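Local coordinates for protein ribokinase (Staphylococcus aureus, PDB 3RY7) that phosphorylates D-ribose at O-5 with ATP and magnesium, giving ribose 5-phosphate for nucleotide and amino-acid synthesis or the pentose phosphate pathway, at residues 135-141 / 160-166. Residues are numbered along the deposited sequence; the frame is centred on the assembly and turned at random.
Sequences DFVVAQL and VTTVLNP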
# COMPACT_ATOMS: atom_id res chain seq x y z
N ASP A 135 -11.78 -30.82 0.89
CA ASP A 135 -13.19 -30.44 0.89
C ASP A 135 -13.59 -29.76 -0.43
O ASP A 135 -14.70 -29.97 -0.94
CB ASP A 135 -13.48 -29.51 2.06
CG ASP A 135 -13.23 -30.19 3.40
OD1 ASP A 135 -13.73 -31.33 3.57
OD2 ASP A 135 -12.52 -29.61 4.26
N PHE A 136 -12.69 -28.93 -0.96
CA PHE A 136 -12.92 -28.24 -2.22
C PHE A 136 -11.67 -28.26 -3.07
O PHE A 136 -10.55 -28.17 -2.56
CB PHE A 136 -13.30 -26.76 -2.01
CG PHE A 136 -14.54 -26.56 -1.16
CD1 PHE A 136 -15.77 -26.35 -1.76
CD2 PHE A 136 -14.46 -26.54 0.22
CE1 PHE A 136 -16.91 -26.15 -0.99
CE2 PHE A 136 -15.59 -26.34 0.99
CZ PHE A 136 -16.81 -26.15 0.39
N VAL A 137 -11.87 -28.35 -4.38
CA VAL A 137 -10.81 -28.05 -5.31
C VAL A 137 -11.26 -26.90 -6.20
O VAL A 137 -12.39 -26.90 -6.70
CB VAL A 137 -10.40 -29.31 -6.13
CG1 VAL A 137 -11.62 -30.07 -6.57
CG2 VAL A 137 -9.56 -28.92 -7.33
N VAL A 138 -10.40 -25.90 -6.38
CA VAL A 138 -10.74 -24.70 -7.15
C VAL A 138 -9.81 -24.55 -8.33
O VAL A 138 -8.60 -24.60 -8.16
CB VAL A 138 -10.61 -23.42 -6.28
CG1 VAL A 138 -11.15 -22.19 -7.03
CG2 VAL A 138 -11.31 -23.60 -4.94
N ALA A 139 -10.36 -24.34 -9.52
CA ALA A 139 -9.55 -24.14 -10.71
C ALA A 139 -9.94 -22.86 -11.42
O ALA A 139 -11.04 -22.36 -11.22
CB ALA A 139 -9.71 -25.32 -11.66
N GLN A 140 -9.05 -22.34 -12.24
CA GLN A 140 -9.31 -21.27 -13.17
C GLN A 140 -8.82 -21.65 -14.54
O GLN A 140 -8.20 -22.66 -14.71
CB GLN A 140 -8.65 -19.96 -12.73
CG GLN A 140 -8.63 -19.73 -11.29
CD GLN A 140 -7.58 -20.51 -10.62
OE1 GLN A 140 -6.56 -20.77 -11.17
NE2 GLN A 140 -7.85 -20.93 -9.44
N LEU A 141 -9.09 -20.82 -15.51
CA LEU A 141 -8.76 -21.18 -16.89
C LEU A 141 -7.39 -20.67 -17.38
O LEU A 141 -7.19 -20.55 -18.58
CB LEU A 141 -9.88 -20.75 -17.83
CG LEU A 141 -11.27 -21.33 -17.54
CD1 LEU A 141 -12.32 -20.83 -18.53
CD2 LEU A 141 -11.20 -22.85 -17.60
N VAL A 160 -15.61 -34.92 -3.43
CA VAL A 160 -14.99 -33.61 -3.20
C VAL A 160 -15.67 -32.54 -4.07
O VAL A 160 -15.83 -32.73 -5.28
CB VAL A 160 -13.47 -33.66 -3.45
CG1 VAL A 160 -12.85 -32.26 -3.30
CG2 VAL A 160 -12.82 -34.67 -2.50
N THR A 161 -16.09 -31.44 -3.45
CA THR A 161 -16.79 -30.35 -4.16
C THR A 161 -15.90 -29.61 -5.16
O THR A 161 -14.81 -29.15 -4.82
CB THR A 161 -17.35 -29.33 -3.15
OG1 THR A 161 -18.18 -30.01 -2.21
CG2 THR A 161 -18.16 -28.25 -3.86
N THR A 162 -16.35 -29.51 -6.41
CA THR A 162 -15.57 -28.80 -7.42
C THR A 162 -16.04 -27.37 -7.65
O THR A 162 -17.24 -27.11 -7.73
CB THR A 162 -15.57 -29.53 -8.75
OG1 THR A 162 -16.92 -29.63 -9.24
CG2 THR A 162 -14.97 -30.92 -8.60
N VAL A 163 -15.10 -26.44 -7.75
CA VAL A 163 -15.45 -25.06 -8.05
C VAL A 163 -14.59 -24.45 -9.15
O VAL A 163 -13.36 -24.43 -9.08
CB VAL A 163 -15.55 -24.18 -6.75
CG1 VAL A 163 -15.05 -24.92 -5.52
CG2 VAL A 163 -14.87 -22.85 -6.94
N LEU A 164 -15.26 -24.00 -10.21
CA LEU A 164 -14.58 -23.43 -11.35
C LEU A 164 -14.85 -21.94 -11.46
O LEU A 164 -16.00 -21.50 -11.53
CB LEU A 164 -15.00 -24.10 -12.66
CG LEU A 164 -14.39 -23.47 -13.92
CD1 LEU A 164 -12.91 -23.70 -13.97
CD2 LEU A 164 -15.05 -23.98 -15.19
N ASN A 165 -13.76 -21.17 -11.45
CA ASN A 165 -13.79 -19.75 -11.81
C ASN A 165 -13.40 -19.65 -13.28
O ASN A 165 -12.23 -19.73 -13.62
CB ASN A 165 -12.83 -18.98 -10.90
CG ASN A 165 -12.47 -17.61 -11.44
OD1 ASN A 165 -11.30 -17.26 -11.49
ND2 ASN A 165 -13.48 -16.84 -11.85
N PRO A 166 -14.41 -19.51 -14.17
CA PRO A 166 -14.20 -19.68 -15.61
C PRO A 166 -13.59 -18.45 -16.27
O PRO A 166 -14.18 -17.89 -17.20
CB PRO A 166 -15.62 -19.93 -16.13
CG PRO A 166 -16.49 -19.15 -15.20
CD PRO A 166 -15.82 -19.21 -13.84
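Phe136 leans on Thr161, its partner in the next strand, and the two side chains run alongside each other. From its CB, 4.0 Å from Thr161 O, chi1 of -59° sets CG beside the backbone N; CD1 then reaches Thr161 CB at 3.6 Å, and CE1 meets Thr161 CG2 at 3.8 Å. CD1 also touches Val163 CG1, while Thr161 OG1 is hydrogen-bonded to Lys266 NZ. The backbones run parallel, as the hydrogen-bond pattern shows: Val137 N donates to Thr161 O and Val137 O accepts from Val163 N at 2.9 Å. Ala139 repeats the pattern, its N bonded to Val163 O and its O to Asn165 N. With strand axes 20° apart and helix 145-157 as the connection, this is a beta-alpha-beta crossover in the central sheet of the PfkB-type kinase fold. Ala155 of that helix touches Val137 and Thr162, whereas Val261 of helix 252-263 packs on Phe136 and Val138 on the other face, where Val138 CG1 meets Val163 CG2 at 3.8 Å. Farther along, Gln140 CG approaches Asn165 OD1 at 3.6 Å, the amide planes turned 51° apart; Gln46 links the two amides, accepting from Gln140 NE2 and donating to Asn165 OD1, with Gln140 beside Gly43 and Asn165 near Asp254, both likely substrate-binding residues.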